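Local coordinates for protein MDM10 isoform 1 (Saccharomyces cerevisiae, PDB 7BTX) that forms a mitochondrial outer-membrane beta-barrel that belongs to the ERMES tether between endoplasmic reticulum and mitochondria and takes part in late assembly of the TOM complex, at residues G69-Y75 with Y142-Y148; M5-L9 with M168-V172; K138-Y143 with A155-L161; A11-T16 with A78-F84. The contacts are given in a common frame with arbitrary orientation. Residue numbers count along the deposited sequence, not the author numbering.

Interaction 1. Residues G69-Y75 with Y142-Y148; sequences GSLSYLY and YYGRMYY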
# COMPACT_ATOMS: atom_id res chain seq x y z
N GLY D 69 -3.25 -1.98 -15.65
CA GLY D 69 -3.43 -2.52 -16.98
C GLY D 69 -4.83 -2.23 -17.48
O GLY D 69 -5.68 -1.72 -16.75
N SER D 70 -5.05 -2.59 -18.74
CA SER D 70 -6.33 -2.34 -19.38
C SER D 70 -6.50 -3.29 -20.55
O SER D 70 -5.53 -3.66 -21.21
CB SER D 70 -6.44 -0.89 -19.86
OG SER D 70 -5.84 -0.73 -21.13
N LEU D 71 -7.75 -3.68 -20.80
CA LEU D 71 -8.13 -4.48 -21.95
C LEU D 71 -9.09 -3.67 -22.79
O LEU D 71 -10.21 -3.38 -22.35
CB LEU D 71 -8.78 -5.80 -21.54
CG LEU D 71 -9.07 -6.86 -22.59
CD1 LEU D 71 -7.81 -7.51 -23.01
CD2 LEU D 71 -10.00 -7.89 -22.01
N SER D 72 -8.68 -3.30 -23.99
CA SER D 72 -9.50 -2.51 -24.89
C SER D 72 -10.11 -3.41 -25.95
O SER D 72 -9.52 -4.40 -26.36
CB SER D 72 -8.68 -1.42 -25.56
OG SER D 72 -8.14 -0.54 -24.60
N TYR D 73 -11.32 -3.06 -26.37
CA TYR D 73 -11.94 -3.66 -27.54
C TYR D 73 -12.18 -2.53 -28.53
O TYR D 73 -12.59 -1.44 -28.13
CB TYR D 73 -13.26 -4.35 -27.18
CG TYR D 73 -13.99 -4.91 -28.38
CD1 TYR D 73 -13.58 -6.09 -28.97
CD2 TYR D 73 -15.08 -4.25 -28.92
CE1 TYR D 73 -14.23 -6.60 -30.06
CE2 TYR D 73 -15.74 -4.76 -30.02
CZ TYR D 73 -15.31 -5.93 -30.58
OH TYR D 73 -15.95 -6.45 -31.67
N LEU D 74 -11.91 -2.77 -29.81
CA LEU D 74 -12.09 -1.74 -30.83
C LEU D 74 -12.42 -2.40 -32.15
O LEU D 74 -11.58 -3.07 -32.75
CB LEU D 74 -10.86 -0.86 -30.95
CG LEU D 74 -10.78 0.08 -32.15
CD1 LEU D 74 -11.80 1.18 -32.03
CD2 LEU D 74 -9.40 0.66 -32.27
N TYR D 75 -13.65 -2.21 -32.61
CA TYR D 75 -14.10 -2.67 -33.92
C TYR D 75 -14.69 -1.48 -34.66
O TYR D 75 -15.39 -0.66 -34.05
CB TYR D 75 -15.13 -3.79 -33.78
CG TYR D 75 -15.88 -4.08 -35.05
CD1 TYR D 75 -15.23 -4.64 -36.14
CD2 TYR D 75 -17.22 -3.78 -35.17
CE1 TYR D 75 -15.90 -4.89 -37.31
CE2 TYR D 75 -17.91 -4.03 -36.34
CZ TYR D 75 -17.24 -4.59 -37.40
OH TYR D 75 -17.92 -4.85 -38.57
N TYR D 142 -17.08 0.89 -32.62
CA TYR D 142 -17.40 0.35 -31.31
C TYR D 142 -16.12 0.23 -30.51
O TYR D 142 -15.13 -0.35 -30.97
CB TYR D 142 -18.09 -1.00 -31.42
CG TYR D 142 -19.39 -0.94 -32.17
CD1 TYR D 142 -19.43 -1.17 -33.54
CD2 TYR D 142 -20.57 -0.64 -31.52
CE1 TYR D 142 -20.61 -1.10 -34.23
CE2 TYR D 142 -21.76 -0.57 -32.20
CZ TYR D 142 -21.77 -0.80 -33.56
OH TYR D 142 -22.96 -0.73 -34.23
N TYR D 143 -16.13 0.79 -29.31
CA TYR D 143 -14.93 0.82 -28.49
C TYR D 143 -15.35 0.58 -27.05
O TYR D 143 -16.34 1.15 -26.60
CB TYR D 143 -14.20 2.15 -28.63
CG TYR D 143 -13.12 2.38 -27.60
CD1 TYR D 143 -11.88 1.78 -27.73
CD2 TYR D 143 -13.34 3.21 -26.51
CE1 TYR D 143 -10.89 1.99 -26.80
CE2 TYR D 143 -12.36 3.42 -25.58
CZ TYR D 143 -11.14 2.81 -25.73
OH TYR D 143 -10.17 3.03 -24.79
N GLY D 144 -14.61 -0.27 -26.35
CA GLY D 144 -14.83 -0.47 -24.94
C GLY D 144 -13.50 -0.79 -24.27
O GLY D 144 -12.58 -1.28 -24.90
N ARG D 145 -13.43 -0.49 -22.98
CA ARG D 145 -12.19 -0.71 -22.26
C ARG D 145 -12.48 -0.90 -20.78
O ARG D 145 -13.21 -0.12 -20.18
CB ARG D 145 -11.25 0.47 -22.45
CG ARG D 145 -9.97 0.35 -21.69
CD ARG D 145 -9.21 1.62 -21.77
NE ARG D 145 -8.13 1.54 -22.74
CZ ARG D 145 -7.14 2.41 -22.81
NH1 ARG D 145 -7.09 3.41 -21.95
NH2 ARG D 145 -6.20 2.28 -23.72
N MET D 146 -11.89 -1.95 -20.19
CA MET D 146 -11.91 -2.13 -18.75
C MET D 146 -10.51 -1.91 -18.21
O MET D 146 -9.53 -2.32 -18.84
CB MET D 146 -12.46 -3.51 -18.34
CG MET D 146 -11.66 -4.72 -18.76
SD MET D 146 -12.34 -6.26 -18.13
CE MET D 146 -13.75 -6.49 -19.20
N TYR D 147 -10.41 -1.21 -17.09
CA TYR D 147 -9.16 -1.04 -16.36
C TYR D 147 -9.18 -1.97 -15.16
O TYR D 147 -10.02 -1.84 -14.28
CB TYR D 147 -9.00 0.39 -15.87
CG TYR D 147 -8.88 1.45 -16.94
CD1 TYR D 147 -10.01 2.03 -17.50
CD2 TYR D 147 -7.65 1.89 -17.36
CE1 TYR D 147 -9.91 3.00 -18.46
CE2 TYR D 147 -7.53 2.86 -18.32
CZ TYR D 147 -8.66 3.42 -18.86
OH TYR D 147 -8.53 4.38 -19.83
N TYR D 148 -8.23 -2.89 -15.10
CA TYR D 148 -8.48 -3.94 -14.13
C TYR D 148 -7.48 -4.18 -13.00
O TYR D 148 -7.14 -5.34 -12.73
CB TYR D 148 -8.71 -5.27 -14.85
CG TYR D 148 -7.77 -5.55 -15.99
CD1 TYR D 148 -8.24 -5.56 -17.28
CD2 TYR D 148 -6.42 -5.76 -15.78
CE1 TYR D 148 -7.41 -5.82 -18.32
CE2 TYR D 148 -5.60 -6.01 -16.82
CZ TYR D 148 -6.08 -6.04 -18.09
OH TYR D 148 -5.23 -6.30 -19.13
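Strand 69-75 and the antiparallel strand 142-147 are joined by a ladder of backbone hydrogen bonds, the shortest of which runs from Tyr73 N to Gly144 O at 2.6 Å, while Gly144 N returns a bond to Tyr73 O at 2.9 Å. Equivalent reciprocal pairs link Leu71 with Met146 and Tyr75 with Tyr142, and Tyr148 N reaches Gly69 O at 3.3 Å, just past the end of the second strand. One side-chain bond reinforces the ladder: Arg145 NE donates to Ser72 OG at 2.8 Å, these two residues forming a non-hydrogen-bonded pair whose side chains share a face. The same guanidinium gives NH1 to Tyr147 OH, 2.7 Å away. Leu74 and Tyr143 lie on this face too, both meeting the helix 5-16. The opposite face, bearing Leu71, Tyr73, Tyr75, Tyr142 and Met146, is largely apolar and aromatic. There Tyr142 CD1 comes to 3.8 Å from Tyr75 CD2, at the edge of the Tyr75 ring, and Leu71 CB packs 3.5 Å from Tyr148 CE1. Leu71, Met146 and Tyr148 also touch the partner beta-barrel subunit of the SAM complex. Adjacent antiparallel strands with a mixed polar and apolar face toward an internal helix and an aromatic-rich face outward are characteristic of the transmembrane wall of a mitochondrial beta-barrel.

Interaction 2. Residues M5-L9 with M168-V172; sequences MDQVL and MLKGV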
# COMPACT_ATOMS: atom_id res chain seq x y z
N MET D 5 -9.44 7.26 -25.52
CA MET D 5 -10.74 7.35 -26.16
C MET D 5 -10.82 8.53 -27.12
O MET D 5 -11.60 8.53 -28.07
CB MET D 5 -11.84 7.44 -25.11
CG MET D 5 -13.20 6.97 -25.56
SD MET D 5 -14.56 7.78 -24.70
CE MET D 5 -14.66 6.84 -23.19
N ASP D 6 -10.00 9.56 -26.88
CA ASP D 6 -10.03 10.75 -27.73
C ASP D 6 -9.07 10.65 -28.90
O ASP D 6 -9.13 11.49 -29.81
CB ASP D 6 -9.71 12.00 -26.91
CG ASP D 6 -10.52 12.08 -25.63
OD1 ASP D 6 -11.76 11.94 -25.70
OD2 ASP D 6 -9.92 12.28 -24.56
N GLN D 7 -8.17 9.67 -28.91
CA GLN D 7 -7.36 9.45 -30.10
C GLN D 7 -7.89 8.30 -30.94
O GLN D 7 -7.53 8.19 -32.12
CB GLN D 7 -5.89 9.22 -29.73
CG GLN D 7 -5.66 8.25 -28.60
CD GLN D 7 -4.22 8.29 -28.09
OE1 GLN D 7 -3.33 8.77 -28.79
NE2 GLN D 7 -4.00 7.81 -26.88
N VAL D 8 -8.72 7.44 -30.36
CA VAL D 8 -9.58 6.58 -31.17
C VAL D 8 -10.60 7.42 -31.92
O VAL D 8 -10.86 7.21 -33.11
CB VAL D 8 -10.26 5.52 -30.28
CG1 VAL D 8 -11.31 4.77 -31.05
CG2 VAL D 8 -9.25 4.54 -29.75
N LEU D 9 -11.15 8.43 -31.23
CA LEU D 9 -12.19 9.28 -31.80
C LEU D 9 -11.64 10.15 -32.93
O LEU D 9 -12.29 10.31 -33.97
CB LEU D 9 -12.79 10.13 -30.70
CG LEU D 9 -13.68 11.29 -31.10
CD1 LEU D 9 -14.97 10.72 -31.56
CD2 LEU D 9 -13.91 12.21 -29.92
N MET D 168 -23.16 9.79 -31.35
CA MET D 168 -22.08 9.32 -30.50
C MET D 168 -22.60 9.02 -29.11
O MET D 168 -23.39 9.78 -28.56
CB MET D 168 -20.97 10.35 -30.40
CG MET D 168 -19.91 10.26 -31.46
SD MET D 168 -18.50 11.25 -30.98
CE MET D 168 -18.32 10.76 -29.28
N LEU D 169 -22.14 7.91 -28.55
CA LEU D 169 -22.38 7.57 -27.16
C LEU D 169 -21.04 7.48 -26.45
O LEU D 169 -20.02 7.15 -27.05
CB LEU D 169 -23.12 6.24 -27.03
CG LEU D 169 -24.64 6.30 -26.94
CD1 LEU D 169 -25.23 5.02 -27.46
CD2 LEU D 169 -25.05 6.52 -25.51
N LYS D 170 -21.04 7.79 -25.15
CA LYS D 170 -19.79 7.78 -24.39
C LYS D 170 -20.14 7.44 -22.94
O LYS D 170 -20.53 8.31 -22.16
CB LYS D 170 -19.07 9.11 -24.47
CG LYS D 170 -17.94 9.16 -25.46
CD LYS D 170 -17.48 10.59 -25.63
CE LYS D 170 -16.12 10.68 -26.28
NZ LYS D 170 -15.77 12.08 -26.64
N GLY D 171 -19.99 6.17 -22.59
CA GLY D 171 -20.20 5.73 -21.23
C GLY D 171 -18.91 5.61 -20.46
O GLY D 171 -17.86 5.27 -20.99
N VAL D 172 -19.00 5.90 -19.16
CA VAL D 172 -17.89 5.73 -18.22
C VAL D 172 -18.50 5.20 -16.93
O VAL D 172 -19.44 5.78 -16.39
CB VAL D 172 -17.14 7.05 -17.98
CG1 VAL D 172 -16.38 7.01 -16.68
CG2 VAL D 172 -16.17 7.34 -19.11
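Met5, Lys170 and Leu9 carry most of the surface buried where the start of helix 5-16 faces the strand segment 168-172. Lys170 reaches across the gap with chi2 to chi4 all t, and its aliphatic portion lies against the thioether of Met5, with CE 3.7 Å from Met5 SD. Its ammonium end is left close to Leu9, whose CD2 is 3.8 Å from Lys170 NZ. Asp6 OD1 stands 4.1 Å from Lys170 NZ, beyond salt-bridge range, so the attraction is at most a loose electrostatic one. One turn on from Met5, Leu9 meets the strand again through CD1, 3.6 Å from Met168 SD. Long side chains are needed because the axes of the two segments stay 12.2 Å apart, running nearly antiparallel at 165°. The helix lies within the barrel; beside this contact Met5 and Leu9 also rest on strand 152-162, Met5 and Val8 reach strand 140-147, and segment 168-172 is hydrogen-bonded between strands 152-162 and 179-189.

Interaction 3. Residues K138-Y143 with A155-L161; sequences KKSLYY and AMIIKRL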
# COMPACT_ATOMS: atom_id res chain seq x y z
N LYS D 138 -22.36 4.13 -44.63
CA LYS D 138 -22.47 4.49 -43.22
C LYS D 138 -21.44 3.70 -42.42
O LYS D 138 -21.47 2.47 -42.39
CB LYS D 138 -23.88 4.21 -42.70
CG LYS D 138 -24.96 4.91 -43.49
CD LYS D 138 -26.32 4.30 -43.23
CE LYS D 138 -26.69 4.38 -41.76
NZ LYS D 138 -28.12 4.05 -41.54
N LYS D 139 -20.54 4.41 -41.76
CA LYS D 139 -19.51 3.81 -40.94
C LYS D 139 -19.96 3.74 -39.48
O LYS D 139 -20.95 4.36 -39.09
CB LYS D 139 -18.21 4.60 -41.05
CG LYS D 139 -17.67 4.69 -42.46
CD LYS D 139 -17.42 3.31 -43.03
CE LYS D 139 -16.64 3.36 -44.33
NZ LYS D 139 -16.51 2.01 -44.93
N SER D 140 -19.23 2.96 -38.69
CA SER D 140 -19.50 2.86 -37.27
C SER D 140 -18.20 2.54 -36.55
O SER D 140 -17.26 2.02 -37.14
CB SER D 140 -20.55 1.80 -36.96
OG SER D 140 -21.81 2.14 -37.51
N LEU D 141 -18.17 2.86 -35.26
CA LEU D 141 -17.05 2.52 -34.39
C LEU D 141 -17.61 2.01 -33.08
O LEU D 141 -18.51 2.62 -32.51
CB LEU D 141 -16.13 3.71 -34.16
CG LEU D 141 -14.86 3.49 -33.33
CD1 LEU D 141 -13.74 4.26 -33.92
CD2 LEU D 141 -15.04 3.97 -31.91
N TYR D 142 -17.08 0.89 -32.62
CA TYR D 142 -17.40 0.35 -31.31
C TYR D 142 -16.12 0.23 -30.51
O TYR D 142 -15.13 -0.35 -30.97
CB TYR D 142 -18.09 -1.00 -31.42
CG TYR D 142 -19.39 -0.94 -32.17
CD1 TYR D 142 -19.43 -1.17 -33.54
CD2 TYR D 142 -20.57 -0.64 -31.52
CE1 TYR D 142 -20.61 -1.10 -34.23
CE2 TYR D 142 -21.76 -0.57 -32.20
CZ TYR D 142 -21.77 -0.80 -33.56
OH TYR D 142 -22.96 -0.73 -34.23
N TYR D 143 -16.13 0.79 -29.31
CA TYR D 143 -14.93 0.82 -28.49
C TYR D 143 -15.35 0.58 -27.05
O TYR D 143 -16.34 1.15 -26.60
CB TYR D 143 -14.20 2.15 -28.63
CG TYR D 143 -13.12 2.38 -27.60
CD1 TYR D 143 -11.88 1.78 -27.73
CD2 TYR D 143 -13.34 3.21 -26.51
CE1 TYR D 143 -10.89 1.99 -26.80
CE2 TYR D 143 -12.36 3.42 -25.58
CZ TYR D 143 -11.14 2.81 -25.73
OH TYR D 143 -10.17 3.03 -24.79
N ALA D 155 -16.74 3.17 -22.54
CA ALA D 155 -17.25 2.71 -23.81
C ALA D 155 -17.49 3.90 -24.72
O ALA D 155 -17.62 5.04 -24.27
CB ALA D 155 -18.53 1.89 -23.63
N MET D 156 -17.56 3.63 -26.02
CA MET D 156 -17.83 4.66 -27.01
C MET D 156 -18.37 4.03 -28.29
O MET D 156 -17.74 3.16 -28.88
CB MET D 156 -16.58 5.46 -27.33
CG MET D 156 -16.81 6.58 -28.32
SD MET D 156 -15.40 7.65 -28.53
CE MET D 156 -14.25 6.52 -29.28
N ILE D 157 -19.54 4.47 -28.73
CA ILE D 157 -20.13 4.05 -29.99
C ILE D 157 -20.28 5.29 -30.86
O ILE D 157 -20.82 6.30 -30.41
CB ILE D 157 -21.49 3.37 -29.79
CG1 ILE D 157 -21.38 2.21 -28.81
CG2 ILE D 157 -22.04 2.87 -31.11
CD1 ILE D 157 -22.69 1.78 -28.24
N ILE D 158 -19.78 5.23 -32.08
CA ILE D 158 -19.94 6.30 -33.05
C ILE D 158 -20.73 5.72 -34.21
O ILE D 158 -20.43 4.62 -34.68
CB ILE D 158 -18.59 6.85 -33.54
CG1 ILE D 158 -17.69 7.20 -32.37
CG2 ILE D 158 -18.80 8.09 -34.37
CD1 ILE D 158 -16.29 7.48 -32.79
N LYS D 159 -21.74 6.44 -34.66
CA LYS D 159 -22.54 6.05 -35.82
C LYS D 159 -22.62 7.25 -36.75
O LYS D 159 -23.16 8.29 -36.36
CB LYS D 159 -23.95 5.63 -35.41
CG LYS D 159 -24.03 4.55 -34.35
CD LYS D 159 -23.60 3.21 -34.90
CE LYS D 159 -24.62 2.67 -35.87
NZ LYS D 159 -24.15 1.39 -36.45
N ARG D 160 -22.09 7.12 -37.97
CA ARG D 160 -22.28 8.19 -38.95
C ARG D 160 -23.54 7.88 -39.76
O ARG D 160 -23.54 7.09 -40.70
CB ARG D 160 -21.06 8.37 -39.83
CG ARG D 160 -21.20 9.62 -40.68
CD ARG D 160 -19.91 10.05 -41.31
NE ARG D 160 -20.10 11.24 -42.12
CZ ARG D 160 -19.16 11.78 -42.88
NH1 ARG D 160 -19.42 12.87 -43.59
NH2 ARG D 160 -17.96 11.23 -42.93
N LEU D 161 -24.62 8.55 -39.38
CA LEU D 161 -25.96 8.21 -39.84
C LEU D 161 -26.29 8.74 -41.23
O LEU D 161 -27.26 8.31 -41.85
CB LEU D 161 -26.99 8.75 -38.85
CG LEU D 161 -26.78 8.27 -37.41
CD1 LEU D 161 -27.75 8.98 -36.50
CD2 LEU D 161 -26.98 6.78 -37.35
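Leu141, Met156 and Ile158 form the apolar centre of this strand pair: Leu141 CD2 lies 3.7 Å from Met156 CE and 3.8 Å from Ile158 CD1. The Tyr143 ring extends the patch, its edge meeting Met156 with CD2 4.0 Å from CB, while its hydroxyl is hydrogen-bonded to Glu154. Phe12 of helix 5-16 covers Leu141 and Ile158 from within the barrel. On the other face Tyr142 CE2 packs 3.6 Å from Ile157 CG2. The strands 140-147 and 152-162 make a beta hairpin, the repeating unit of the barrel wall, and run antiparallel, the directions of their paired segments 176° apart. Their backbones are zipped by reciprocal bonds: Leu141 N to Ile158 O and Ile158 N to Leu141 O, both 2.9 Å, then Tyr143 N to Met156 O at 2.9 Å and Met156 N to Tyr143 O at 2.8 Å. Farther from the hairpin turn, Arg160 N still reaches Lys139 O at 3.2 Å, and the guanidinium of Arg160 turns away to Pro163. At the polar edge Lys159 curls back over the neighbouring strand through successive m rotamers, so that its NZ donates to Ser140 OG at 2.7 Å and to Tyr142 OH at 3.3 Å.

Interaction 4. Residues A11-T16 with A78-F84; sequences AFYQST and AQQLEKF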
# COMPACT_ATOMS: atom_id res chain seq x y z
N ALA D 11 -9.08 9.42 -34.73
CA ALA D 11 -8.65 8.56 -35.83
C ALA D 11 -9.84 8.16 -36.69
O ALA D 11 -9.68 7.89 -37.89
CB ALA D 11 -7.94 7.33 -35.30
N PHE D 12 -11.03 8.10 -36.10
CA PHE D 12 -12.23 7.81 -36.87
C PHE D 12 -12.70 9.04 -37.64
O PHE D 12 -13.31 8.92 -38.70
CB PHE D 12 -13.33 7.32 -35.94
CG PHE D 12 -14.54 6.81 -36.65
CD1 PHE D 12 -14.49 5.64 -37.39
CD2 PHE D 12 -15.74 7.49 -36.57
CE1 PHE D 12 -15.60 5.17 -38.04
CE2 PHE D 12 -16.85 7.02 -37.22
CZ PHE D 12 -16.78 5.86 -37.95
N TYR D 13 -12.42 10.22 -37.10
CA TYR D 13 -12.79 11.46 -37.77
C TYR D 13 -11.93 11.72 -39.00
O TYR D 13 -12.45 12.22 -40.00
CB TYR D 13 -12.66 12.63 -36.81
CG TYR D 13 -13.79 12.78 -35.82
CD1 TYR D 13 -14.87 11.91 -35.84
CD2 TYR D 13 -13.77 13.78 -34.87
CE1 TYR D 13 -15.90 12.04 -34.94
CE2 TYR D 13 -14.80 13.93 -33.97
CZ TYR D 13 -15.86 13.06 -34.01
OH TYR D 13 -16.88 13.20 -33.10
N GLN D 14 -10.65 11.39 -38.94
CA GLN D 14 -9.76 11.56 -40.08
C GLN D 14 -9.90 10.44 -41.10
O GLN D 14 -9.41 10.59 -42.23
CB GLN D 14 -8.30 11.63 -39.61
CG GLN D 14 -7.99 12.81 -38.72
CD GLN D 14 -6.88 12.50 -37.73
OE1 GLN D 14 -6.13 11.55 -37.91
NE2 GLN D 14 -6.79 13.31 -36.68
N SER D 15 -10.55 9.34 -40.74
CA SER D 15 -10.75 8.23 -41.66
C SER D 15 -12.06 8.30 -42.42
O SER D 15 -12.12 7.84 -43.56
CB SER D 15 -10.69 6.90 -40.89
OG SER D 15 -10.90 5.81 -41.77
N THR D 16 -13.10 8.88 -41.82
CA THR D 16 -14.38 9.04 -42.48
C THR D 16 -14.62 10.47 -42.95
O THR D 16 -15.70 10.76 -43.47
CB THR D 16 -15.51 8.61 -41.54
OG1 THR D 16 -15.58 9.51 -40.43
CG2 THR D 16 -15.24 7.23 -41.03
N ALA D 78 -14.86 1.51 -40.65
CA ALA D 78 -13.88 2.28 -41.40
C ALA D 78 -12.58 1.50 -41.45
O ALA D 78 -11.82 1.49 -40.47
CB ALA D 78 -13.68 3.65 -40.76
N GLN D 79 -12.29 0.88 -42.58
CA GLN D 79 -11.19 -0.08 -42.68
C GLN D 79 -9.85 0.58 -42.94
O GLN D 79 -8.94 -0.08 -43.46
CB GLN D 79 -11.49 -1.11 -43.76
CG GLN D 79 -12.33 -2.30 -43.30
CD GLN D 79 -11.72 -3.05 -42.12
OE1 GLN D 79 -12.03 -2.76 -40.96
NE2 GLN D 79 -10.86 -4.01 -42.42
N GLN D 80 -9.70 1.86 -42.61
CA GLN D 80 -8.44 2.58 -42.74
C GLN D 80 -8.03 3.22 -41.42
O GLN D 80 -7.30 4.21 -41.40
CB GLN D 80 -8.53 3.65 -43.83
CG GLN D 80 -8.81 3.12 -45.23
CD GLN D 80 -10.30 2.94 -45.51
OE1 GLN D 80 -11.14 3.47 -44.79
NE2 GLN D 80 -10.62 2.18 -46.55
N LEU D 81 -8.50 2.67 -40.30
CA LEU D 81 -8.51 3.41 -39.05
C LEU D 81 -7.16 3.41 -38.35
O LEU D 81 -6.74 4.43 -37.80
CB LEU D 81 -9.59 2.84 -38.12
CG LEU D 81 -9.96 3.63 -36.87
CD1 LEU D 81 -11.45 3.63 -36.74
CD2 LEU D 81 -9.36 3.02 -35.63
N GLU D 82 -6.46 2.28 -38.35
CA GLU D 82 -5.24 2.16 -37.55
C GLU D 82 -4.00 2.68 -38.26
O GLU D 82 -2.90 2.61 -37.70
CB GLU D 82 -5.04 0.71 -37.11
CG GLU D 82 -6.06 0.29 -36.06
CD GLU D 82 -5.73 -1.02 -35.41
OE1 GLU D 82 -5.14 -0.99 -34.31
OE2 GLU D 82 -6.05 -2.08 -35.99
N LYS D 83 -4.14 3.22 -39.47
CA LYS D 83 -3.11 4.09 -40.01
C LYS D 83 -3.13 5.46 -39.36
O LYS D 83 -2.14 6.19 -39.45
CB LYS D 83 -3.26 4.24 -41.53
CG LYS D 83 -3.17 2.94 -42.31
CD LYS D 83 -3.36 3.19 -43.79
CE LYS D 83 -4.82 3.08 -44.19
NZ LYS D 83 -5.36 1.72 -43.90
N PHE D 84 -4.24 5.82 -38.72
CA PHE D 84 -4.40 7.10 -38.05
C PHE D 84 -4.28 6.99 -36.54
O PHE D 84 -4.41 7.99 -35.84
CB PHE D 84 -5.75 7.72 -38.41
CG PHE D 84 -5.88 8.10 -39.86
CD1 PHE D 84 -6.35 7.20 -40.79
CD2 PHE D 84 -5.54 9.38 -40.28
CE1 PHE D 84 -6.47 7.54 -42.12
CE2 PHE D 84 -5.66 9.73 -41.61
CZ PHE D 84 -6.12 8.81 -42.52
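Phe12 points its CA-to-CB bond away from the segment 78-84, yet one side of its ring comes back against it, with CE1 3.7 Å from Ala78 CB and CD1 3.7 Å from Leu81 CD1; the leucine methyl meets the ring edge. The contact joins the N-terminal helix 5-16, held inside the mitochondrial beta-barrel, to the loop that follows strand 68-76. It is mainly van der Waals, with no hydrogen bond between the segments. Ala11, small enough to let the loop approach to 5.0 Å between its CA and that of Phe84, sets CB 3.8 Å from Phe84 CB and 3.6 Å from Phe84 O. The Phe84 ring then lies beside the helix, one face turned to Gln14 O, while Gln14 OE1 is 3.3 Å from Phe84 CD2. One turn on from Ala11, Ser15 fits into the bend of the loop, where its OG lies 3.7 Å from Ala78 CB and 3.8 Å from Gln80 CB. Leu81 also leans on Leu74 and Leu141, so loop, helix and wall share one apolar patch. Thr16 places CG2 3.9 Å from Ala78 CB and turns OG1 back to donate a hydrogen bond to Phe12 O at 2.9 Å.

Interactions 1 and 3 build three consecutive strands of the wall, sharing Tyr142 and Tyr143 on strand 140-147, and both rely on backbone ladders. Interactions 2 and 4 instead use successive parts of helix 5-16 and have no hydrogen bonds between their segments: the first turn reaches the wall through long side chains, the later turns lie directly on a loop. Interaction 2 is the buried one; the others are partly exposed, and only interaction 1 meets the partner beta-barrel subunit. The helix ties the set together: Met5 CG packs 3.6 Å from Tyr143 CE2, and Phe12 CE2 lies 3.6 Å from Ile158 CG2, so inward-facing wall residues serve both sheet and helix.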